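Local coordinates for protein beta-1,3-xylanase (Alcaligenes sp., PDB 2COV) that binds beta-1,3-xylan as a family 31 carbohydrate-binding module and probably serves an enzyme that cleaves this polymer, at residues 14-20 against 90-96; 37-41 against 55-61; 65-71 against 83-89. One frame throughout, in Å; residues are numbered along the deposited sequence.

Interaction 1: 14-20 against 90-96; sequences NFNYVSD and FTTQVCN
The C-terminal run 90-96, in neither helix nor strand, lies along strand 14-19, tied to it by one backbone bond from Tyr17 N to Gln93 O (2.8 Å), with Asn16 beside Val94. Next to that bond Gln93 lays its amide flat on the Phe15 ring, the two planes 7° apart and NE2 over the ring centre. With CG wedged between the backbone N and carbonyl carbon (chi1 66°) and the chain extended beyond, NE2 also reaches Phe15 O at 3.0 Å in a nearly straight bond (171°), while OE1 accepts from Asn8. Both ends of this amide are thus held and its rotation is fixed. The tail closes over an edge strand of what is probably an immunoglobulin-like module, and the Cys9-Cys95 disulfide fastens it to the N-terminal stretch. Beside Cys95, Asn16 OD1 accepts from two successive amides, Cys95 N at 2.8 Å and Asn96 N at 2.9 Å; its ND2 donates to Asn96 O from above the carbonyl plane (2.7 Å) and to Glu24. A leucine here would probably leave those two N-H groups without their shared acceptor, and Asn96 O and Glu24 without this donor, letting the last ordered residues swing. Farther along, Thr92 CG2 makes a CH-pi contact over one face of the Tyr17 ring, 4.2 Å from its centroid. Phe90 touches both rings, its CZ against Tyr17 CD2 and its CD1 against Phe15 CE2.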
loop_
_atom_site.group_PDB
_atom_site.type_symbol
_atom_site.label_atom_id
_atom_site.label_comp_id
_atom_site.label_asym_id
_atom_site.label_seq_id
_atom_site.Cartn_x
_atom_site.Cartn_y
_atom_site.Cartn_z
ATOM N N ASN A 14 -9.447 18.938 -6.439
ATOM C CA ASN A 14 -10.343 19.068 -7.576
ATOM C C ASN A 14 -9.549 19.013 -8.887
ATOM O O ASN A 14 -8.390 18.632 -8.933
ATOM C CB ASN A 14 -11.115 20.383 -7.375
ATOM C CG ASN A 14 -12.537 20.365 -7.767
ATOM O OD1 ASN A 14 -13.327 21.108 -7.070
ATOM N ND2 ASN A 14 -12.905 19.632 -8.718
ATOM N N PHE A 15 -10.252 19.324 -9.968
ATOM C CA PHE A 15 -9.650 19.349 -11.306
ATOM C C PHE A 15 -10.189 20.466 -12.142
ATOM O O PHE A 15 -11.280 20.978 -11.914
ATOM C CB PHE A 15 -9.822 18.028 -12.032
ATOM C CG PHE A 15 -11.232 17.785 -12.454
ATOM C CD1 PHE A 15 -12.144 17.215 -11.615
ATOM C CD2 PHE A 15 -11.672 18.176 -13.737
ATOM C CE1 PHE A 15 -13.476 17.014 -12.009
ATOM C CE2 PHE A 15 -13.001 17.994 -14.112
ATOM C CZ PHE A 15 -13.899 17.361 -13.296
ATOM N N ASN A 16 -9.364 20.874 -13.127
ATOM C CA ASN A 16 -9.745 21.746 -14.188
ATOM C C ASN A 16 -9.694 21.059 -15.527
ATOM O O ASN A 16 -8.766 20.297 -15.834
ATOM C CB ASN A 16 -8.755 22.924 -14.309
ATOM C CG ASN A 16 -8.727 23.807 -13.089
ATOM O OD1 ASN A 16 -9.775 24.275 -12.628
ATOM N ND2 ASN A 16 -7.524 24.085 -12.581
ATOM N N TYR A 17 -10.690 21.330 -16.364
ATOM C CA TYR A 17 -10.566 21.069 -17.776
ATOM C C TYR A 17 -9.488 22.006 -18.399
ATOM O O TYR A 17 -9.528 23.188 -18.170
ATOM C CB TYR A 17 -11.937 21.282 -18.426
ATOM C CG TYR A 17 -11.957 21.343 -19.932
ATOM C CD1 TYR A 17 -11.783 22.550 -20.621
ATOM C CD2 TYR A 17 -12.199 20.213 -20.683
ATOM C CE1 TYR A 17 -11.847 22.592 -22.015
ATOM C CE2 TYR A 17 -12.280 20.275 -22.079
ATOM C CZ TYR A 17 -12.092 21.429 -22.696
ATOM O OH TYR A 17 -12.189 21.525 -24.111
ATOM N N VAL A 18 -8.592 21.415 -19.146
ATOM C CA VAL A 18 -7.548 22.183 -19.884
ATOM C C VAL A 18 -7.915 22.173 -21.355
ATOM O O VAL A 18 -7.970 23.238 -21.986
ATOM C CB VAL A 18 -6.146 21.624 -19.629
ATOM C CG1 VAL A 18 -5.098 22.376 -20.430
ATOM C CG2 VAL A 18 -5.785 21.683 -18.137
ATOM N N SER A 19 -8.135 20.969 -21.884
ATOM C CA SER A 19 -8.645 20.831 -23.258
ATOM C C SER A 19 -9.346 19.510 -23.307
ATOM O O SER A 19 -9.357 18.778 -22.330
ATOM C CB SER A 19 -7.506 20.882 -24.246
ATOM O OG SER A 19 -6.700 19.725 -24.160
ATOM N N ASP A 20 -9.897 19.156 -24.456
ATOM C CA ASP A 20 -10.640 17.932 -24.546
ATOM C C ASP A 20 -9.769 16.708 -24.252
ATOM O O ASP A 20 -10.357 15.683 -23.881
ATOM C CB ASP A 20 -11.193 17.758 -25.964
ATOM C CG ASP A 20 -12.430 18.558 -26.226
ATOM O OD1 ASP A 20 -12.897 19.370 -25.357
ATOM O OD2 ASP A 20 -12.961 18.327 -27.365
ATOM N N PHE A 90 -14.552 13.242 -15.603
ATOM C CA PHE A 90 -13.929 14.357 -16.281
ATOM C C PHE A 90 -14.926 15.126 -17.143
ATOM O O PHE A 90 -15.570 14.527 -18.017
ATOM C CB PHE A 90 -12.755 13.878 -17.119
ATOM C CG PHE A 90 -12.017 14.945 -17.875
ATOM C CD1 PHE A 90 -11.818 16.169 -17.341
ATOM C CD2 PHE A 90 -11.533 14.679 -19.132
ATOM C CE1 PHE A 90 -11.134 17.141 -18.028
ATOM C CE2 PHE A 90 -10.833 15.620 -19.827
ATOM C CZ PHE A 90 -10.648 16.863 -19.291
ATOM N N THR A 91 -15.127 16.390 -16.802
ATOM C CA THR A 91 -16.047 17.289 -17.474
ATOM C C THR A 91 -15.305 18.576 -17.829
ATOM O O THR A 91 -14.147 18.730 -17.495
ATOM C CB THR A 91 -17.190 17.731 -16.520
ATOM O OG1 THR A 91 -16.616 18.478 -15.403
ATOM C CG2 THR A 91 -17.935 16.522 -15.899
ATOM N N THR A 92 -16.050 19.518 -18.434
ATOM C CA THR A 92 -15.497 20.771 -18.876
ATOM C C THR A 92 -15.413 21.855 -17.780
ATOM O O THR A 92 -15.100 23.001 -18.097
ATOM C CB THR A 92 -16.251 21.306 -20.079
ATOM O OG1 THR A 92 -17.604 21.425 -19.640
ATOM C CG2 THR A 92 -16.082 20.359 -21.266
ATOM N N GLN A 93 -15.548 21.495 -16.476
ATOM C CA GLN A 93 -15.465 22.546 -15.439
ATOM C C GLN A 93 -14.085 23.184 -15.379
ATOM O O GLN A 93 -13.111 22.492 -15.533
ATOM C CB GLN A 93 -15.783 21.968 -14.057
ATOM C CG GLN A 93 -14.781 20.964 -13.518
ATOM C CD GLN A 93 -15.102 20.490 -12.090
ATOM O OE1 GLN A 93 -16.259 20.179 -11.771
ATOM N NE2 GLN A 93 -14.104 20.412 -11.259
ATOM N N VAL A 94 -14.046 24.486 -15.136
ATOM C CA VAL A 94 -12.815 25.206 -14.920
ATOM C C VAL A 94 -13.031 25.945 -13.601
ATOM O O VAL A 94 -13.917 26.827 -13.479
ATOM C CB VAL A 94 -12.504 26.165 -16.087
ATOM C CG1 VAL A 94 -11.288 26.975 -15.798
ATOM C CG2 VAL A 94 -12.352 25.391 -17.361
ATOM N N CYS A 95 -12.187 25.633 -12.632
ATOM C CA CYS A 95 -12.369 26.088 -11.279
ATOM C C CYS A 95 -11.273 26.999 -10.718
ATOM O O CYS A 95 -11.578 27.983 -10.037
ATOM C CB CYS A 95 -12.359 24.883 -10.362
ATOM S SG CYS A 95 -13.625 23.735 -10.657
ATOM N N ASN A 96 -10.019 26.606 -10.871
ATOM C CA ASN A 96 -8.875 27.282 -10.215
ATOM C C ASN A 96 -7.855 27.306 -11.294
ATOM O O ASN A 96 -7.015 26.380 -11.336
ATOM C CB ASN A 96 -8.377 26.446 -9.010
ATOM C CG ASN A 96 -7.327 27.143 -8.186
ATOM O OD1 ASN A 96 -7.196 26.891 -6.978
ATOM N ND2 ASN A 96 -6.547 28.008 -8.824
#

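Interaction 2: 37-41 against 55-61; sequences NYVCL and FRKTFNA
Asn37 ND2 is hydrogen-bonded to Gly48 O of the adjoining strand 44-51, and the amide it anchors lies against Phe55: Asn37 CG comes within 3.4 Å of Phe55 CD2, the two planes inclined at 53°. A first torsion of 80° brings the Asn37 amide to this side of the ring, with OD1 near Phe55 CD2 and CB and ND2 along CD2-CE2. No hydrogen bond joins the two strands; they meet mainly through side chains. The axes of the two short segments come within 7.1 Å and run in roughly the same direction, 36° apart. Val39 brings CB to 4.1 Å from CB of Lys57, whose chain then bends away, and CG1 to 3.9 Å from Phe59 CE1. The Phe59 ring is framed by strand 37-41 in two ways. Its edge is turned to the backbone, where Val39 O lies in the ring plane 3.3 Å from Phe59 CZ. One of its faces receives Leu41 CB in a CH-pi contact 4.0 Å from the centroid. Leu41 and Phe59 point opposite ways as they pass, which carries Leu41 CD2 to Phe59 CB (3.7 Å) and on to the backbone O of Asn60. Val25 covers Val39 from strand 22-28, and Tyr67 and Leu69 flank Leu41. On the far side of strand 37-41, Cys40 is bridged to Cys45. Strands 37-41 and 54-60, with 44-51 between them in the sheet order, so meet through largely apolar side chains in the interior, consistent with an immunoglobulin-like beta-sandwich.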
loop_
_atom_site.group_PDB
_atom_site.type_symbol
_atom_site.label_atom_id
_atom_site.label_comp_id
_atom_site.label_asym_id
_atom_site.label_seq_id
_atom_site.Cartn_x
_atom_site.Cartn_y
_atom_site.Cartn_z
ATOM N N ASN A 37 5.667 16.173 -3.113
ATOM C CA ASN A 37 4.234 15.964 -3.360
ATOM C C ASN A 37 4.048 15.262 -4.671
ATOM O O ASN A 37 4.824 15.477 -5.607
ATOM C CB ASN A 37 3.463 17.302 -3.336
ATOM C CG ASN A 37 3.599 18.080 -4.637
ATOM O OD1 ASN A 37 2.731 17.962 -5.496
ATOM N ND2 ASN A 37 4.710 18.839 -4.803
ATOM N N TYR A 38 3.000 14.461 -4.759
ATOM C CA TYR A 38 2.604 13.827 -6.015
ATOM C C TYR A 38 1.135 14.072 -6.271
ATOM O O TYR A 38 0.331 13.970 -5.366
ATOM C CB TYR A 38 2.876 12.329 -6.037
ATOM C CG TYR A 38 4.344 11.974 -6.086
ATOM C CD1 TYR A 38 5.086 11.862 -4.945
ATOM C CD2 TYR A 38 4.980 11.771 -7.292
ATOM C CE1 TYR A 38 6.446 11.629 -4.990
ATOM C CE2 TYR A 38 6.300 11.513 -7.375
ATOM C CZ TYR A 38 7.044 11.473 -6.233
ATOM O OH TYR A 38 8.401 11.233 -6.285
ATOM N N VAL A 39 0.852 14.343 -7.536
ATOM C CA VAL A 39 -0.496 14.388 -8.044
ATOM C C VAL A 39 -0.631 13.208 -8.993
ATOM O O VAL A 39 0.225 12.984 -9.810
ATOM C CB VAL A 39 -0.687 15.731 -8.772
ATOM C CG1 VAL A 39 -2.043 15.795 -9.291
ATOM C CG2 VAL A 39 -0.389 16.925 -7.839
ATOM N N CYS A 40 -1.757 12.499 -8.913
ATOM C CA CYS A 40 -1.930 11.273 -9.710
ATOM C C CYS A 40 -3.318 11.204 -10.309
ATOM O O CYS A 40 -4.315 11.687 -9.731
ATOM C CB CYS A 40 -1.754 10.002 -8.866
ATOM S SG CYS A 40 -0.474 10.086 -7.604
ATOM N N LEU A 41 -3.360 10.542 -11.461
ATOM C CA LEU A 41 -4.630 10.223 -12.136
ATOM C C LEU A 41 -4.588 8.723 -12.392
ATOM O O LEU A 41 -3.687 8.226 -13.075
ATOM C CB LEU A 41 -4.699 10.961 -13.499
ATOM C CG LEU A 41 -6.030 10.901 -14.182
ATOM C CD1 LEU A 41 -7.003 11.806 -13.505
ATOM C CD2 LEU A 41 -5.936 11.261 -15.701
ATOM N N PHE A 55 -1.063 22.783 -5.507
ATOM C CA PHE A 55 -0.205 21.792 -6.112
ATOM C C PHE A 55 -0.904 21.224 -7.305
ATOM O O PHE A 55 -2.040 20.792 -7.138
ATOM C CB PHE A 55 0.141 20.689 -5.128
ATOM C CG PHE A 55 0.932 21.183 -3.919
ATOM C CD1 PHE A 55 0.286 21.573 -2.784
ATOM C CD2 PHE A 55 2.306 21.197 -3.966
ATOM C CE1 PHE A 55 1.013 22.016 -1.678
ATOM C CE2 PHE A 55 3.055 21.675 -2.869
ATOM C CZ PHE A 55 2.382 22.046 -1.750
ATOM N N ARG A 56 -0.282 21.150 -8.486
ATOM C CA ARG A 56 -1.024 20.888 -9.687
ATOM C C ARG A 56 -0.207 20.165 -10.737
ATOM O O ARG A 56 1.021 20.361 -10.795
ATOM C CB ARG A 56 -1.594 22.126 -10.232
ATOM C CG ARG A 56 -0.737 23.233 -10.560
ATOM C CD ARG A 56 -1.711 24.719 -10.746
ATOM N NE ARG A 56 -2.050 25.727 -9.772
ATOM C CZ ARG A 56 -3.247 26.235 -9.808
ATOM N NH1 ARG A 56 -3.612 27.140 -8.968
ATOM N NH2 ARG A 56 -4.205 25.719 -10.702
ATOM N N LYS A 57 -0.856 19.305 -11.540
ATOM C CA LYS A 57 -0.219 18.668 -12.653
ATOM C C LYS A 57 -1.278 18.293 -13.684
ATOM O O LYS A 57 -2.419 18.053 -13.325
ATOM C CB LYS A 57 0.579 17.418 -12.239
ATOM C CG LYS A 57 1.794 17.078 -13.166
ATOM C CD LYS A 57 2.887 18.095 -13.019
ATOM C CE LYS A 57 4.040 17.764 -13.982
ATOM N NZ LYS A 57 4.955 18.829 -14.240
ATOM N N THR A 58 -0.888 18.258 -14.959
ATOM C CA THR A 58 -1.777 17.897 -16.054
ATOM C C THR A 58 -1.474 16.509 -16.607
ATOM O O THR A 58 -0.325 16.027 -16.617
ATOM C CB THR A 58 -1.690 18.976 -17.162
ATOM O OG1 THR A 58 -2.040 20.273 -16.586
ATOM C CG2 THR A 58 -2.530 18.659 -18.333
ATOM N N PHE A 59 -2.539 15.858 -17.101
ATOM C CA PHE A 59 -2.525 14.484 -17.579
ATOM C C PHE A 59 -3.407 14.367 -18.803
ATOM O O PHE A 59 -4.314 15.155 -19.001
ATOM C CB PHE A 59 -3.174 13.577 -16.503
ATOM C CG PHE A 59 -2.476 13.612 -15.168
ATOM C CD1 PHE A 59 -2.791 14.569 -14.252
ATOM C CD2 PHE A 59 -1.524 12.703 -14.856
ATOM C CE1 PHE A 59 -2.124 14.621 -13.036
ATOM C CE2 PHE A 59 -0.895 12.710 -13.634
ATOM C CZ PHE A 59 -1.197 13.690 -12.734
ATOM N N ASN A 60 -3.150 13.338 -19.596
ATOM C CA ASN A 60 -4.076 12.961 -20.662
ATOM C C ASN A 60 -5.372 12.459 -20.037
ATOM O O ASN A 60 -5.316 11.731 -19.034
ATOM C CB ASN A 60 -3.491 11.843 -21.516
ATOM C CG ASN A 60 -2.193 12.215 -22.186
ATOM O OD1 ASN A 60 -2.024 13.311 -22.739
ATOM N ND2 ASN A 60 -1.269 11.278 -22.142
ATOM N N ALA A 61 -6.499 12.762 -20.621
ATOM C CA ALA A 61 -7.792 12.250 -20.157
ATOM C C ALA A 61 -8.802 12.289 -21.280
ATOM O O ALA A 61 -8.586 12.903 -22.330
ATOM C CB ALA A 61 -8.302 13.051 -18.965
#

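Interaction 3: 65-71 against 83-89; sequences QDYKLTF and ILDRNIT
Leu69 lies across Ile88 at about a right angle, its CD2 3.7 Å from Ile88 CG1 and its CD1 against CG2 of the same isoleucine. A chi1 of 63° at Ile88 sets CG1 against the leucine, and from there CD1 reaches Tyr67 CB. Ile88 CG2 lies over the centre of one face of the Arg86 guanidinium, whose NH1 is hydrogen-bonded to Phe13 O. Farther along this interior face, Leu84 CD1 meets the Phe71 ring at its edge, the two side chains lying side by side. The frame is a regular antiparallel pairing: Tyr67 with Ile88, Leu69 with Arg86 and Phe71 with Leu84 are hydrogen-bonded pairs, each joined by two backbone bonds, the shortest from Leu69 N to Arg86 O (2.7 Å). The face of Asp66, Lys68, Thr70, Asp85, Asn87 and Thr89 is largely polar. Thr89 OG1 donates to Asp66 OD2 at 2.7 Å, meeting the oxygen on its anti side and 31° out of the carboxylate plane. Thr70 OG1 donates to Asp85 OD1 at 2.8 Å, nearly along the C-O bond. The extended Lys68 crosses the same aspartate obliquely, with CE 3.3 Å from Asp85 OD1. Its NZ stays 4.2 Å from Asp85 OD1, too far for a salt bridge, and is paired with Asp43 instead; the lysine's positive charge would still be expected to favour the ionised carboxylate. These are the two arms of the hairpin 66-75/80-89. Strand 37-41 flanks 66-75 in the sheet, strands 13-19 and 22-28 cover the Leu69-Ile88 face, and residues 83-86 pair antiparallel with a strand of a neighbouring subunit, which carries the sheet across the interface.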
loop_
_atom_site.group_PDB
_atom_site.type_symbol
_atom_site.label_atom_id
_atom_site.label_comp_id
_atom_site.label_asym_id
_atom_site.label_seq_id
_atom_site.Cartn_x
_atom_site.Cartn_y
_atom_site.Cartn_z
ATOM N N GLN A 65 -15.111 10.127 -18.987
ATOM C CA GLN A 65 -14.563 8.984 -18.302
ATOM C C GLN A 65 -14.333 9.303 -16.818
ATOM O O GLN A 65 -14.286 10.458 -16.426
ATOM C CB GLN A 65 -13.268 8.507 -18.966
ATOM C CG GLN A 65 -13.543 7.947 -20.349
ATOM C CD GLN A 65 -14.344 6.688 -20.358
ATOM O OE1 GLN A 65 -15.453 6.617 -20.980
ATOM N NE2 GLN A 65 -13.791 5.659 -19.780
ATOM N N ASP A 66 -14.388 8.240 -16.026
ATOM C CA ASP A 66 -14.241 8.333 -14.576
ATOM C C ASP A 66 -12.799 8.046 -14.214
ATOM O O ASP A 66 -12.192 7.135 -14.764
ATOM C CB ASP A 66 -15.093 7.296 -13.860
ATOM C CG ASP A 66 -16.527 7.429 -14.173
ATOM O OD1 ASP A 66 -17.233 6.351 -14.157
ATOM O OD2 ASP A 66 -16.958 8.577 -14.409
ATOM N N TYR A 67 -12.248 8.789 -13.255
ATOM C CA TYR A 67 -10.868 8.694 -12.849
ATOM C C TYR A 67 -10.766 8.750 -11.329
ATOM O O TYR A 67 -11.521 9.467 -10.674
ATOM C CB TYR A 67 -10.084 9.906 -13.414
ATOM C CG TYR A 67 -9.965 9.870 -14.923
ATOM C CD1 TYR A 67 -10.855 10.584 -15.724
ATOM C CD2 TYR A 67 -9.014 9.079 -15.538
ATOM C CE1 TYR A 67 -10.796 10.520 -17.101
ATOM C CE2 TYR A 67 -8.934 9.017 -16.948
ATOM C CZ TYR A 67 -9.867 9.723 -17.705
ATOM O OH TYR A 67 -9.834 9.664 -19.055
ATOM N N LYS A 68 -9.733 8.104 -10.822
ATOM C CA LYS A 68 -9.334 8.287 -9.416
ATOM C C LYS A 68 -8.280 9.392 -9.366
ATOM O O LYS A 68 -7.212 9.297 -10.031
ATOM C CB LYS A 68 -8.763 7.020 -8.877
ATOM C CG LYS A 68 -8.248 7.095 -7.435
ATOM C CD LYS A 68 -7.443 5.778 -7.113
ATOM C CE LYS A 68 -6.773 5.734 -5.794
ATOM N NZ LYS A 68 -6.021 4.410 -5.767
ATOM N N LEU A 69 -8.563 10.424 -8.592
ATOM C CA LEU A 69 -7.515 11.431 -8.291
ATOM C C LEU A 69 -6.804 11.039 -7.035
ATOM O O LEU A 69 -7.449 10.612 -6.059
ATOM C CB LEU A 69 -8.188 12.803 -8.066
ATOM C CG LEU A 69 -9.194 13.315 -9.109
ATOM C CD1 LEU A 69 -9.607 14.764 -8.783
ATOM C CD2 LEU A 69 -8.627 13.165 -10.510
ATOM N N THR A 70 -5.502 11.270 -6.970
ATOM C CA THR A 70 -4.775 11.100 -5.706
ATOM C C THR A 70 -3.812 12.264 -5.543
ATOM O O THR A 70 -3.214 12.761 -6.478
ATOM C CB THR A 70 -3.916 9.818 -5.718
ATOM O OG1 THR A 70 -4.767 8.690 -5.984
ATOM C CG2 THR A 70 -3.156 9.554 -4.443
ATOM N N PHE A 71 -3.731 12.689 -4.273
ATOM C CA PHE A 71 -2.734 13.664 -3.870
ATOM C C PHE A 71 -1.991 13.085 -2.699
ATOM O O PHE A 71 -2.598 12.624 -1.716
ATOM C CB PHE A 71 -3.372 14.981 -3.439
ATOM C CG PHE A 71 -2.384 16.057 -3.068
ATOM C CD1 PHE A 71 -1.436 16.465 -3.977
ATOM C CD2 PHE A 71 -2.331 16.640 -1.840
ATOM C CE1 PHE A 71 -0.465 17.406 -3.672
ATOM C CE2 PHE A 71 -1.411 17.619 -1.514
ATOM C CZ PHE A 71 -0.488 17.972 -2.410
ATOM N N ILE A 83 -2.156 11.009 2.259
ATOM C CA ILE A 83 -2.610 10.574 0.937
ATOM C C ILE A 83 -4.101 10.675 0.852
ATOM O O ILE A 83 -4.795 10.144 1.665
ATOM C CB ILE A 83 -2.116 9.148 0.601
ATOM C CG1 ILE A 83 -0.575 9.086 0.635
ATOM C CG2 ILE A 83 -2.647 8.729 -0.772
ATOM C CD1 ILE A 83 -0.001 7.767 0.260
ATOM N N LEU A 84 -4.574 11.388 -0.137
ATOM C CA LEU A 84 -5.987 11.636 -0.374
ATOM C C LEU A 84 -6.420 11.076 -1.712
ATOM O O LEU A 84 -5.715 11.326 -2.678
ATOM C CB LEU A 84 -6.327 13.139 -0.343
ATOM C CG LEU A 84 -6.031 13.918 0.919
ATOM C CD1 LEU A 84 -4.622 14.470 0.850
ATOM C CD2 LEU A 84 -6.888 15.112 1.049
ATOM N N ASP A 85 -7.550 10.358 -1.745
ATOM C CA ASP A 85 -8.099 9.860 -2.987
ATOM C C ASP A 85 -9.501 10.351 -3.167
ATOM O O ASP A 85 -10.273 10.332 -2.212
ATOM C CB ASP A 85 -8.093 8.315 -3.022
ATOM C CG ASP A 85 -6.712 7.644 -2.763
ATOM O OD1 ASP A 85 -5.808 7.912 -3.521
ATOM O OD2 ASP A 85 -6.531 6.843 -1.750
ATOM N N ARG A 86 -9.888 10.664 -4.402
ATOM C CA ARG A 86 -11.328 10.868 -4.712
ATOM C C ARG A 86 -11.599 10.475 -6.139
ATOM O O ARG A 86 -10.789 10.757 -7.019
ATOM C CB ARG A 86 -11.718 12.277 -4.427
ATOM C CG ARG A 86 -11.269 13.322 -5.394
ATOM C CD ARG A 86 -11.852 14.755 -5.101
ATOM N NE ARG A 86 -13.314 14.726 -5.355
ATOM C CZ ARG A 86 -14.009 15.766 -5.829
ATOM N NH1 ARG A 86 -13.496 16.968 -6.052
ATOM N NH2 ARG A 86 -15.308 15.630 -6.056
ATOM N N ASN A 87 -12.779 9.958 -6.403
ATOM C CA ASN A 87 -13.202 9.643 -7.784
ATOM C C ASN A 87 -13.991 10.762 -8.376
ATOM O O ASN A 87 -14.851 11.373 -7.711
ATOM C CB ASN A 87 -14.083 8.380 -7.805
ATOM C CG ASN A 87 -13.401 7.140 -7.350
ATOM O OD1 ASN A 87 -12.185 7.044 -7.361
ATOM N ND2 ASN A 87 -14.238 6.134 -6.966
ATOM N N ILE A 88 -13.727 11.034 -9.655
ATOM C CA ILE A 88 -14.392 12.090 -10.414
ATOM C C ILE A 88 -14.738 11.592 -11.828
ATOM O O ILE A 88 -14.216 10.587 -12.295
ATOM C CB ILE A 88 -13.560 13.433 -10.487
ATOM C CG1 ILE A 88 -12.240 13.249 -11.218
ATOM C CG2 ILE A 88 -13.333 13.964 -9.103
ATOM C CD1 ILE A 88 -12.299 13.344 -12.779
ATOM N N THR A 89 -15.657 12.304 -12.427
ATOM C CA THR A 89 -15.894 12.220 -13.874
ATOM C C THR A 89 -15.327 13.449 -14.569
ATOM O O THR A 89 -15.571 14.551 -14.125
ATOM C CB THR A 89 -17.390 12.079 -14.135
ATOM O OG1 THR A 89 -17.892 10.898 -13.490
ATOM C CG2 THR A 89 -17.698 12.015 -15.657
#

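In the fold
Interactions 2 and 3 follow one another along the chain, and both are nested inside the loop closed by interaction 1. Their centres lie about 10 Å apart; interaction 1 is about 12 Å from interaction 2 and 13 Å from interaction 3. All three reach the same antiparallel sheet. Strands 37-41 and 66-75 are neighbours in it, joined where Cys40 N meets Thr70 O, while 13-19 and 80-89 are the outermost strands within this chain. Phe90 packs on Ala61 and Tyr67, bringing the three contacts together, and Arg56 reaches Asn96 O at the last ordered residue. Chain closure, buried packing and hairpin pairing thus build one compact binding module.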